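Local coordinates for sulfatase (Bacteroides fragilis CAG:558, PDB 6USS), which probably hydrolyses sulfate esters as a calcium-dependent arylsulfatase of the gut microbiome, and is held here as a catalytic-site mutant, at residues Leu462-Ile465 with Pro466-Ile469; Leu486-Asp489 with Leu490-Leu494. The protein carries 1 engineered substitution. All blocks are in the same frame, centred on the assembly; numbering follows the deposited sequence.

Contact 1: residues Leu462-Ile465 with Pro466-Ile469; sequences LFNI and PQDI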
loop_
_atom_site.group_PDB
_atom_site.type_symbol
_atom_site.label_atom_id
_atom_site.label_comp_id
_atom_site.label_asym_id
_atom_site.label_seq_id
_atom_site.Cartn_x
_atom_site.Cartn_y
_atom_site.Cartn_z
ATOM N N LEU A 462 -18.902 -33.363 -25.858
ATOM C CA LEU A 462 -17.529 -33.846 -25.874
ATOM C C LEU A 462 -16.905 -33.421 -27.191
ATOM O O LEU A 462 -17.441 -33.731 -28.259
ATOM C CB LEU A 462 -17.484 -35.365 -25.705
ATOM C CG LEU A 462 -16.092 -36.007 -25.768
ATOM C CD1 LEU A 462 -15.314 -35.623 -24.554
ATOM C CD2 LEU A 462 -16.184 -37.508 -25.854
ATOM N N PHE A 463 -15.794 -32.695 -27.124
ATOM C CA PHE A 463 -15.130 -32.229 -28.333
ATOM C C PHE A 463 -13.677 -32.665 -28.333
ATOM O O PHE A 463 -13.011 -32.660 -27.292
ATOM C CB PHE A 463 -15.195 -30.701 -28.481
ATOM C CG PHE A 463 -16.603 -30.142 -28.535
ATOM C CD1 PHE A 463 -17.344 -30.192 -29.707
ATOM C CD2 PHE A 463 -17.173 -29.551 -27.415
ATOM C CE1 PHE A 463 -18.635 -29.676 -29.754
ATOM C CE2 PHE A 463 -18.458 -29.026 -27.454
ATOM C CZ PHE A 463 -19.191 -29.091 -28.621
ATOM N N ASN A 464 -13.199 -33.038 -29.510
ATOM C CA ASN A 464 -11.778 -33.228 -29.762
ATOM C C ASN A 464 -11.233 -31.891 -30.235
ATOM O O ASN A 464 -11.342 -31.551 -31.413
ATOM C CB ASN A 464 -11.544 -34.311 -30.810
ATOM C CG ASN A 464 -10.129 -34.837 -30.777
ATOM O OD1 ASN A 464 -9.177 -34.124 -31.103
ATOM N ND2 ASN A 464 -9.978 -36.086 -30.367
ATOM N N ILE A 465 -10.637 -31.133 -29.309
ATOM C CA ILE A 465 -10.216 -29.766 -29.624
ATOM C C ILE A 465 -9.203 -29.716 -30.767
ATOM O O ILE A 465 -9.409 -28.935 -31.706
ATOM C CB ILE A 465 -9.732 -29.055 -28.349
ATOM C CG1 ILE A 465 -10.885 -28.945 -27.325
ATOM C CG2 ILE A 465 -9.134 -27.688 -28.678
ATOM C CD1 ILE A 465 -12.063 -28.100 -27.766
ATOM N N PRO A 466 -8.128 -30.517 -30.774
ATOM C CA PRO A 466 -7.179 -30.413 -31.900
ATOM C C PRO A 466 -7.779 -30.813 -33.245
ATOM O O PRO A 466 -7.286 -30.378 -34.291
ATOM C CB PRO A 466 -6.037 -31.355 -31.489
ATOM C CG PRO A 466 -6.169 -31.487 -30.000
ATOM C CD PRO A 466 -7.641 -31.455 -29.747
ATOM N N GLN A 467 -8.834 -31.626 -33.254
ATOM C CA GLN A 467 -9.525 -31.965 -34.492
ATOM C C GLN A 467 -10.704 -31.058 -34.804
ATOM O O GLN A 467 -11.169 -31.047 -35.950
ATOM C CB GLN A 467 -10.056 -33.399 -34.442
ATOM C CG GLN A 467 -9.008 -34.458 -34.660
ATOM C CD GLN A 467 -9.560 -35.842 -34.366
ATOM O OE1 GLN A 467 -10.744 -36.117 -34.630
ATOM N NE2 GLN A 467 -8.722 -36.712 -33.794
ATOM N N ASP A 468 -11.215 -30.315 -33.828
ATOM C CA ASP A 468 -12.456 -29.570 -34.000
ATOM C C ASP A 468 -12.346 -28.246 -33.242
ATOM O O ASP A 468 -12.989 -28.021 -32.218
ATOM C CB ASP A 468 -13.648 -30.399 -33.521
ATOM C CG ASP A 468 -14.958 -29.679 -33.664
ATOM O OD1 ASP A 468 -15.046 -28.713 -34.458
ATOM O OD2 ASP A 468 -15.909 -30.083 -32.962
ATOM N N ILE A 469 -11.524 -27.337 -33.765
ATOM C CA ILE A 469 -11.216 -26.130 -33.006
ATOM C C ILE A 469 -12.462 -25.276 -32.827
ATOM O O ILE A 469 -12.594 -24.571 -31.820
ATOM C CB ILE A 469 -10.064 -25.355 -33.677
ATOM C CG1 ILE A 469 -9.384 -24.429 -32.683
ATOM C CG2 ILE A 469 -10.555 -24.559 -34.893
ATOM C CD1 ILE A 469 -8.392 -23.488 -33.350
HETATM O O HOH W 1 -15.245 -32.624 -31.915
#
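Phe463 meets Asp468 across a type I beta turn, Ile465-Asp468 with Pro466 at its second position, by which the chain leaves the last strand of a four-stranded antiparallel sheet. The ring presents CD1 obliquely to Asp468 OD2 at 3.6 Å, ring and carboxylate planes standing 63° apart. Asn464 follows with contacts from both backbone and side chain. Its N donates to a water that in turn donates to Asp468 OD2 at 2.8 Å, while its O receives weak, bent bonds from the N atoms of Gln467 and Asp468. With CG anti to the backbone N (chi1 -162°), the Asn464 amide is carried across the start of the turn: OD1 lies 3.4 Å from Pro466 CD and accepts a third weak bond, from Gln467 N at 3.3 Å. The same amide stacks on that of Gln467, the planes 22° apart and Asn464 CG 3.8 Å from Gln467 CD. Asp468 is anchored further along the loop, its OD1 and OD2 accepting from the backbone N atoms of Lys472 and Asn473, so one carboxylate joins the strand end, through water, to the following loop. The CB of Ile465 points away from the turn, and its side chain packs on Lys450 and Arg357, although CB still touches Pro466 CD at 3.5 Å. Its O closes the turn, accepting from Asp468 N at 3.1 Å.

Contact 2: residues Leu486-Asp489 with Leu490-Leu494; sequences LSKD and LGNYL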
loop_
_atom_site.group_PDB
_atom_site.type_symbol
_atom_site.label_atom_id
_atom_site.label_comp_id
_atom_site.label_asym_id
_atom_site.label_seq_id
_atom_site.Cartn_x
_atom_site.Cartn_y
_atom_site.Cartn_z
ATOM N N LEU A 486 -14.381 -38.716 -17.966
ATOM C CA LEU A 486 -14.227 -37.281 -17.761
ATOM C C LEU A 486 -15.326 -36.714 -16.870
ATOM O O LEU A 486 -15.085 -35.759 -16.124
ATOM C CB LEU A 486 -14.181 -36.553 -19.107
ATOM C CG LEU A 486 -12.950 -36.913 -19.915
ATOM C CD1 LEU A 486 -12.918 -36.041 -21.145
ATOM C CD2 LEU A 486 -11.676 -36.739 -19.085
ATOM N N SER A 487 -16.537 -37.279 -16.933
ATOM C CA SER A 487 -17.556 -36.919 -15.952
ATOM C C SER A 487 -17.062 -37.163 -14.533
ATOM O O SER A 487 -17.213 -36.305 -13.653
ATOM C CB SER A 487 -18.859 -37.693 -16.196
ATOM O OG SER A 487 -19.532 -37.230 -17.356
ATOM N N LYS A 488 -16.504 -38.344 -14.282
ATOM C CA LYS A 488 -16.028 -38.658 -12.943
ATOM C C LYS A 488 -14.829 -37.793 -12.579
ATOM O O LYS A 488 -14.716 -37.314 -11.444
ATOM C CB LYS A 488 -15.689 -40.151 -12.872
ATOM C CG LYS A 488 -15.292 -40.688 -11.493
ATOM C CD LYS A 488 -16.297 -40.293 -10.396
ATOM C CE LYS A 488 -17.394 -41.341 -10.118
ATOM N NZ LYS A 488 -17.924 -41.220 -8.716
ATOM N N ASP A 489 -13.923 -37.583 -13.539
ATOM C CA ASP A 489 -12.789 -36.688 -13.341
ATOM C C ASP A 489 -13.273 -35.330 -12.829
ATOM O O ASP A 489 -12.833 -34.850 -11.774
ATOM C CB ASP A 489 -12.011 -36.559 -14.667
ATOM C CG ASP A 489 -10.676 -35.822 -14.524
ATOM O OD1 ASP A 489 -10.453 -35.173 -13.491
ATOM O OD2 ASP A 489 -9.840 -35.878 -15.458
ATOM N N LEU A 490 -14.228 -34.726 -13.548
ATOM C CA LEU A 490 -14.765 -33.419 -13.178
ATOM C C LEU A 490 -15.447 -33.471 -11.813
ATOM O O LEU A 490 -15.127 -32.685 -10.913
ATOM C CB LEU A 490 -15.742 -32.954 -14.267
ATOM C CG LEU A 490 -16.262 -31.517 -14.393
ATOM C CD1 LEU A 490 -15.174 -30.490 -14.094
ATOM C CD2 LEU A 490 -16.872 -31.268 -15.786
ATOM N N GLY A 491 -16.380 -34.407 -11.639
ATOM C CA GLY A 491 -17.134 -34.466 -10.398
ATOM C C GLY A 491 -16.243 -34.598 -9.180
ATOM O O GLY A 491 -16.426 -33.891 -8.182
ATOM N N ASN A 492 -15.251 -35.489 -9.256
ATOM C CA ASN A 492 -14.351 -35.677 -8.125
ATOM C C ASN A 492 -13.630 -34.385 -7.786
ATOM O O ASN A 492 -13.565 -33.991 -6.617
ATOM C CB ASN A 492 -13.344 -36.776 -8.434
ATOM C CG ASN A 492 -13.942 -38.149 -8.314
ATOM O OD1 ASN A 492 -14.932 -38.356 -7.602
ATOM N ND2 ASN A 492 -13.355 -39.104 -9.023
ATOM N N TYR A 493 -13.103 -33.703 -8.807
ATOM C CA TYR A 493 -12.352 -32.472 -8.591
ATOM C C TYR A 493 -13.230 -31.374 -7.992
ATOM O O TYR A 493 -12.828 -30.700 -7.033
ATOM C CB TYR A 493 -11.721 -31.998 -9.899
ATOM C CG TYR A 493 -10.890 -30.763 -9.688
ATOM C CD1 TYR A 493 -9.566 -30.859 -9.280
ATOM C CD2 TYR A 493 -11.441 -29.501 -9.837
ATOM C CE1 TYR A 493 -8.802 -29.736 -9.058
ATOM C CE2 TYR A 493 -10.683 -28.361 -9.610
ATOM C CZ TYR A 493 -9.365 -28.487 -9.221
ATOM O OH TYR A 493 -8.601 -27.359 -9.004
ATOM N N LEU A 494 -14.421 -31.160 -8.559
ATOM C CA LEU A 494 -15.301 -30.128 -8.025
ATOM C C LEU A 494 -15.566 -30.369 -6.549
ATOM O O LEU A 494 -15.428 -29.458 -5.726
ATOM C CB LEU A 494 -16.614 -30.089 -8.805
ATOM C CG LEU A 494 -16.497 -29.807 -10.307
ATOM C CD1 LEU A 494 -17.877 -29.832 -10.967
ATOM C CD2 LEU A 494 -15.785 -28.484 -10.583
#
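Leu490 sets its CB 3.4 Å from Leu486 O, while the rest of its side chain leads away, and its N donates to that same oxygen at 2.9 Å in a nearly straight bond (168°). This is the tightly packed side. Here Leu486 and Leu490 both turn inward, Leu486 onto Trp449 and Leu451, Leu490 onto Cys442 and Tyr424. Next to Leu490, Gly491, itself buried, donates to Ser487 O at 2.9 Å, and Ser487 OG bonds back to Val483 O one turn earlier. The segments are successive turns of the alpha-helix 480-496, which packs on the four-stranded antiparallel sheet of the C-terminal part of the sulfatase fold, and the regular i to i+4 bonding runs on through Asn492 and Tyr493. At one flank Asp489 extends its carboxylate with CG anti to the backbone N (chi1 -171°), and OD1 and OD2 take the hydroxyls of Tyr424 and Ser422 as partners; Tyr493, one turn on, stacks its ring with that of Tyr424. The outer side is looser. Lys488 and Asn492 are exposed there, and no side-chain hydrogen bond joins them: the bent lysine chain passes its CD 3.5 Å from Asn492 ND2. Asn492 CG stays beside its own backbone N (chi1 -77°) and comes within 3.3 Å of Lys488 O, while its OD1 accepts from Arg495 NH2 and Lys488 NZ forms a long, weak ion pair with Asp515.

From the N terminus the chain first reaches contact 1, where strand 460-464 ends and residues 465-468 turn off the sheet edge. A loop then runs on to helix 480-496, whose middle turns form contact 2. Both contacts are local, and they stand in series, neither enclosing nor crossing the other. Their centres are about 20 Å apart, yet they meet where Leu462 CD1 packs 4.2 Å from Leu486 CD1, between the edge strand 460-464 and the helix. Trp449 adds a second tie, touching Leu462 and Asn464 of contact 1 and Leu486 of contact 2. Contact 1 also reaches strand 357-363 of the large mixed sheet through Arg357, whereas contact 2 lies over strands 422-427, 441-446 and 449-454.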